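Local coordinates for protein acetyl-CoA acetyltransferase (Bacillus anthracis, PDB 3SS6) that probably condenses two acetyl-CoA molecules into acetoacetyl-CoA and CoA, or runs the reverse thiolytic cleavage, at residues 176-180 against 322-326; 301-307 against 389-393. One frame throughout, in Å; residues are numbered along the deposited sequence. Where two conformers were deposited one is given.

Contact 1 (176-180 against 322-326)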
loop_
_atom_site.group_PDB
_atom_site.type_symbol
_atom_site.label_atom_id
_atom_site.label_comp_id
_atom_site.label_asym_id
_atom_site.label_seq_id
_atom_site.Cartn_x
_atom_site.Cartn_y
_atom_site.Cartn_z
ATOM N N GLU A 176 -22.370 22.874 -28.945
ATOM C CA GLU A 176 -21.254 23.820 -28.930
ATOM C C GLU A 176 -19.973 23.156 -28.430
ATOM O O GLU A 176 -18.903 23.326 -29.009
ATOM C CB GLU A 176 -21.565 25.037 -28.055
ATOM C CG GLU A 176 -22.568 26.003 -28.664
ATOM C CD GLU A 176 -22.897 27.170 -27.745
ATOM O OE1 GLU A 176 -23.343 26.937 -26.597
ATOM O OE2 GLU A 176 -22.704 28.327 -28.175
ATOM N N GLN A 177 -20.082 22.409 -27.342
ATOM C CA GLN A 177 -18.914 21.737 -26.780
ATOM C C GLN A 177 -18.333 20.723 -27.757
ATOM O O GLN A 177 -17.116 20.652 -27.941
ATOM C CB GLN A 177 -19.278 21.040 -25.468
ATOM C CG GLN A 177 -19.643 22.020 -24.349
ATOM C CD GLN A 177 -20.192 21.312 -23.140
ATOM O OE1 GLN A 177 -19.472 20.592 -22.453
ATOM N NE2 GLN A 177 -21.485 21.486 -22.886
ATOM N N ASP A 178 -19.206 19.939 -28.380
ATOM C CA ASP A 178 -18.746 18.899 -29.288
ATOM C C ASP A 178 -18.197 19.477 -30.589
ATOM O O ASP A 178 -17.336 18.866 -31.227
ATOM C CB ASP A 178 -19.834 17.846 -29.532
ATOM C CG ASP A 178 -20.031 16.933 -28.326
ATOM O OD1 ASP A 178 -19.172 16.985 -27.415
ATOM O OD2 ASP A 178 -21.027 16.172 -28.295
ATOM N N GLU A 179 -18.667 20.656 -30.989
ATOM C CA GLU A 179 -18.119 21.322 -32.171
ATOM C C GLU A 179 -16.689 21.771 -31.905
ATOM O O GLU A 179 -15.804 21.627 -32.753
ATOM C CB GLU A 179 -18.968 22.529 -32.579
ATOM C CG GLU A 179 -18.402 23.276 -33.778
ATOM C CD GLU A 179 -19.237 24.478 -34.182
ATOM O OE1 GLU A 179 -20.399 24.288 -34.595
ATOM O OE2 GLU A 179 -18.727 25.615 -34.091
ATOM N N VAL A 180 -16.471 22.323 -30.715
ATOM C CA VAL A 180 -15.135 22.737 -30.304
ATOM C C VAL A 180 -14.220 21.523 -30.188
ATOM O O VAL A 180 -13.056 21.572 -30.597
ATOM C CB VAL A 180 -15.170 23.515 -28.975
ATOM C CG1 VAL A 180 -13.777 23.581 -28.344
ATOM C CG2 VAL A 180 -15.717 24.913 -29.221
ATOM N N ALA A 322 -13.936 21.764 -23.289
ATOM C CA ALA A 322 -14.494 22.601 -24.342
ATOM C C ALA A 322 -15.434 23.653 -23.735
ATOM O O ALA A 322 -15.457 24.806 -24.172
ATOM C CB ALA A 322 -15.232 21.746 -25.359
ATOM N N ALA A 323 -16.203 23.244 -22.728
ATOM C CA ALA A 323 -17.168 24.125 -22.080
ATOM C C ALA A 323 -16.459 25.298 -21.422
ATOM O O ALA A 323 -16.949 26.427 -21.434
ATOM C CB ALA A 323 -17.964 23.363 -21.037
ATOM N N GLN A 324 -15.313 25.012 -20.818
ATOM C CA GLN A 324 -14.552 26.049 -20.138
ATOM C C GLN A 324 -14.016 27.044 -21.154
ATOM O O GLN A 324 -14.105 28.264 -20.960
ATOM C CB GLN A 324 -13.426 25.413 -19.319
ATOM C CG GLN A 324 -12.340 26.372 -18.904
ATOM C CD GLN A 324 -11.183 26.430 -19.887
ATOM O OE1 GLN A 324 -10.827 25.431 -20.526
ATOM N NE2 GLN A 324 -10.581 27.609 -20.008
ATOM N N TYR A 325 -13.473 26.530 -22.255
ATOM C CA TYR A 325 -13.024 27.403 -23.331
ATOM C C TYR A 325 -14.187 28.277 -23.835
ATOM O O TYR A 325 -14.046 29.491 -24.031
ATOM C CB TYR A 325 -12.415 26.621 -24.509
ATOM C CG TYR A 325 -12.318 27.558 -25.679
ATOM C CD1 TYR A 325 -11.319 28.516 -25.725
ATOM C CD2 TYR A 325 -13.287 27.564 -26.677
ATOM C CE1 TYR A 325 -11.258 29.438 -26.749
ATOM C CE2 TYR A 325 -13.229 28.485 -27.717
ATOM C CZ TYR A 325 -12.213 29.420 -27.737
ATOM O OH TYR A 325 -12.142 30.345 -28.751
ATOM N N LEU A 326 -15.339 27.654 -24.054
ATOM C CA LEU A 326 -16.500 28.372 -24.575
ATOM C C LEU A 326 -16.941 29.514 -23.662
ATOM O O LEU A 326 -17.345 30.573 -24.144
ATOM C CB LEU A 326 -17.650 27.403 -24.854
ATOM C CG LEU A 326 -17.445 26.588 -26.136
ATOM C CD1 LEU A 326 -18.249 25.294 -26.104
ATOM C CD2 LEU A 326 -17.830 27.425 -27.359
HETATM O O HOH W 1 -16.754 20.484 -22.261
#
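Val180 straddles the seam between two helices, one methyl on Ala322 and the other on Leu326. CG1 stands anti to the backbone N (chi1 163°) and reaches Ala322 CB at 3.8 Å, while CG2 runs alongside Leu326 in the opposite direction and meets its CD2, also at 3.8 Å. The tightest spot is one turn back, where the small methyl Ala322 CB presses against the backbone O of Gln177, 3.4 Å away. Leu326 CD1 lies against the first turn of the partner segment, 3.6 Å from Glu176 O. The extended side chain of Gln177 runs over Ala323 CB, which its OE1 meets at 3.5 Å. No hydrogen bond joins the segments directly; a water bridges them, 2.7 Å from Gln177 OE1 and accepting from Ala323 N (2.9 Å), while Gln177 NE2 is bound by Ser242. The looser side is at partly exposed Glu176, which touches Leu326 through CB and sends its carboxylate off to a salt bridge with Lys330. The segment axes cross at 101°, almost perpendicular, 8.9 Å apart; helix 174-194 thus lies across the start of helix 322-332, just after the NEAF signature of thiolases. Among the neighbours, Val167 of helix 159-170 packs on both Gln177 and Ala323, and Glu319, in that motif, touches Val180.

Contact 2 (301-307 against 389-393)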
loop_
_atom_site.group_PDB
_atom_site.type_symbol
_atom_site.label_atom_id
_atom_site.label_comp_id
_atom_site.label_asym_id
_atom_site.label_seq_id
_atom_site.Cartn_x
_atom_site.Cartn_y
_atom_site.Cartn_z
ATOM N N GLY A 301 -4.219 42.147 -18.163
ATOM C CA GLY A 301 -2.986 42.218 -18.928
ATOM C C GLY A 301 -3.023 43.182 -20.102
ATOM O O GLY A 301 -2.033 43.860 -20.373
ATOM N N LEU A 302 -4.149 43.224 -20.811
ATOM C CA LEU A 302 -4.299 44.127 -21.957
ATOM C C LEU A 302 -4.172 45.575 -21.497
ATOM O O LEU A 302 -3.603 46.419 -22.193
ATOM C CB LEU A 302 -5.647 43.908 -22.654
ATOM C CG LEU A 302 -5.852 42.627 -23.474
ATOM C CD1 LEU A 302 -7.319 42.455 -23.815
ATOM C CD2 LEU A 302 -5.018 42.629 -24.752
ATOM N N GLU A 303 -4.699 45.853 -20.311
ATOM C CA GLU A 303 -4.622 47.189 -19.735
ATOM C C GLU A 303 -3.165 47.549 -19.482
ATOM O O GLU A 303 -2.741 48.680 -19.713
ATOM C CB GLU A 303 -5.412 47.243 -18.425
ATOM C CG GLU A 303 -6.410 48.385 -18.337
ATOM C CD GLU A 303 -5.744 49.748 -18.293
ATOM O OE1 GLU A 303 -4.545 49.815 -17.945
ATOM O OE2 GLU A 303 -6.420 50.753 -18.605
ATOM N N LYS A 304 -2.401 46.567 -19.013
ATOM C CA LYS A 304 -0.996 46.767 -18.682
ATOM C C LYS A 304 -0.125 47.008 -19.907
ATOM O O LYS A 304 0.767 47.848 -19.874
ATOM C CB LYS A 304 -0.457 45.569 -17.888
ATOM C CG LYS A 304 -0.716 45.638 -16.390
ATOM C CD LYS A 304 -0.937 44.251 -15.789
ATOM C CE LYS A 304 0.083 43.239 -16.297
ATOM N NZ LYS A 304 1.463 43.553 -15.839
ATOM N N VAL A 305 -0.378 46.271 -20.985
ATOM C CA VAL A 305 0.452 46.372 -22.182
ATOM C C VAL A 305 -0.121 47.335 -23.210
ATOM O O VAL A 305 0.493 47.584 -24.247
ATOM C CB VAL A 305 0.688 44.997 -22.849
ATOM C CG1 VAL A 305 1.274 44.019 -21.845
ATOM C CG2 VAL A 305 -0.597 44.459 -23.445
ATOM N N ASP A 306 -1.299 47.872 -22.914
ATOM C CA ASP A 306 -1.923 48.870 -23.765
ATOM C C ASP A 306 -2.244 48.290 -25.142
ATOM O O ASP A 306 -2.018 48.933 -26.173
ATOM C CB ASP A 306 -1.028 50.109 -23.883
ATOM C CG ASP A 306 -1.732 51.279 -24.543
ATOM O OD1 ASP A 306 -2.982 51.330 -24.497
ATOM O OD2 ASP A 306 -1.031 52.149 -25.105
ATOM N N TRP A 307 -2.758 47.064 -25.145
ATOM C CA TRP A 307 -3.303 46.458 -26.353
ATOM C C TRP A 307 -4.815 46.422 -26.243
ATOM O O TRP A 307 -5.366 46.309 -25.145
ATOM C CB TRP A 307 -2.854 45.009 -26.512
ATOM C CG TRP A 307 -1.432 44.767 -26.866
ATOM C CD1 TRP A 307 -0.442 45.696 -27.036
ATOM C CD2 TRP A 307 -0.830 43.488 -27.100
ATOM N NE1 TRP A 307 0.740 45.066 -27.362
ATOM C CE2 TRP A 307 0.527 43.712 -27.405
ATOM C CE3 TRP A 307 -1.310 42.170 -27.080
ATOM C CZ2 TRP A 307 1.408 42.673 -27.685
ATOM C CZ3 TRP A 307 -0.424 41.136 -27.353
ATOM C CH2 TRP A 307 0.916 41.395 -27.646
ATOM N N LEU A 389 -0.056 35.630 -20.783
ATOM C CA LEU A 389 1.276 36.016 -21.212
ATOM C C LEU A 389 1.160 36.707 -22.566
ATOM O O LEU A 389 0.468 36.220 -23.460
ATOM C CB LEU A 389 2.155 34.759 -21.327
ATOM C CG LEU A 389 3.610 34.986 -21.732
ATOM C CD1 LEU A 389 4.332 35.848 -20.708
ATOM C CD2 LEU A 389 4.309 33.638 -21.894
ATOM N N PHE A 390 1.820 37.853 -22.705
ATOM C CA PHE A 390 1.688 38.692 -23.898
ATOM C C PHE A 390 3.039 38.758 -24.586
ATOM O O PHE A 390 4.029 39.148 -23.969
ATOM C CB PHE A 390 1.205 40.089 -23.502
ATOM C CG PHE A 390 -0.142 40.078 -22.848
ATOM C CD1 PHE A 390 -1.282 40.396 -23.570
ATOM C CD2 PHE A 390 -0.272 39.693 -21.519
ATOM C CE1 PHE A 390 -2.538 40.358 -22.965
ATOM C CE2 PHE A 390 -1.519 39.644 -20.906
ATOM C CZ PHE A 390 -2.653 39.985 -21.623
ATOM N N ILE A 391 3.085 38.340 -25.847
ATOM C CA ILE A 391 4.355 38.262 -26.559
ATOM C C ILE A 391 4.287 38.908 -27.940
ATOM O O ILE A 391 3.203 39.093 -28.507
ATOM C CB ILE A 391 4.834 36.807 -26.726
ATOM C CG1 ILE A 391 3.873 36.027 -27.617
ATOM C CG2 ILE A 391 4.989 36.115 -25.369
ATOM C CD1 ILE A 391 4.431 34.682 -28.048
ATOM N N GLU A 392 5.452 39.277 -28.460
ATOM C CA GLU A 392 5.551 39.754 -29.841
ATOM C C GLU A 392 6.615 38.936 -30.546
ATOM O O GLU A 392 7.758 38.884 -30.097
ATOM C CB GLU A 392 5.906 41.247 -29.891
ATOM C CG GLU A 392 4.789 42.134 -29.351
ATOM C CD GLU A 392 5.145 43.611 -29.290
ATOM O OE1 GLU A 392 6.338 43.967 -29.409
ATOM O OE2 GLU A 392 4.212 44.422 -29.115
ATOM N N ALA A 393 6.241 38.295 -31.646
ATOM C CA ALA A 393 7.217 37.589 -32.463
ATOM C C ALA A 393 8.133 38.610 -33.128
ATOM O O ALA A 393 7.695 39.698 -33.524
ATOM C CB ALA A 393 6.520 36.735 -33.514
#
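Phe390 projects from the C-terminal strand against the last turns of helix 294-305, its CB aimed at the helix and its ring packed between helix and strand. With CG anti to the carbonyl carbon (chi1 -62°), the ring spreads its far atoms over four residues. CD1 faces Trp307, 3.9 Å from CE3, and also Val305 CG2 at 4.1 Å. CE1 comes next, against Leu302 CD2 at 3.8 Å, the two side chains crossing at about a right angle. At the tip, CZ rests on the bare CA of Gly301, 3.5 Å away, with CE2 beside the same atom; Gly301 O lies over one face of the ring. The two aromatics form an offset edge-to-face pair, the edge of Phe390 turned to the face of Trp307, with planes at 76°. Trp307 itself follows Asp306, whose positive phi ends the helix. Its six-membered ring reaches the strand edge-on: CH2 lies 3.4 Å from Ile391 O, in the ring plane, and CZ2 lies 3.6 Å from Glu392 OE2, whose carboxylate plane is nearly parallel to the indole, 6° apart. No hydrogen bond spans the contact, so dispersion between ring and aliphatic carbons probably dominates, with the weakly positive rim of Trp307 favourably presented to a carbonyl and a carboxylate oxygen.

From the N terminus the segments come in the order 176-180, 301-307, 322-326 and 389-393, so the loops closed by the two contacts cross instead of nesting. Contact 1 closes a loop of 141 intervening residues and joins a segment in the N-terminal thiolase family region to one in the C-terminal region; contact 2 closes one of 81 residues, both ends in the C-terminal family region. Helix 322-332 therefore starts inside the second loop while pairing with helix 174-194 outside it. Contact 1 ties helix 174-194, probably part of the loop domain, to helix 322-332, whereas contact 2 seats helix 294-305 on strand 385-393 of the mixed sheet. Their centres are about 26 Å apart and they do not touch.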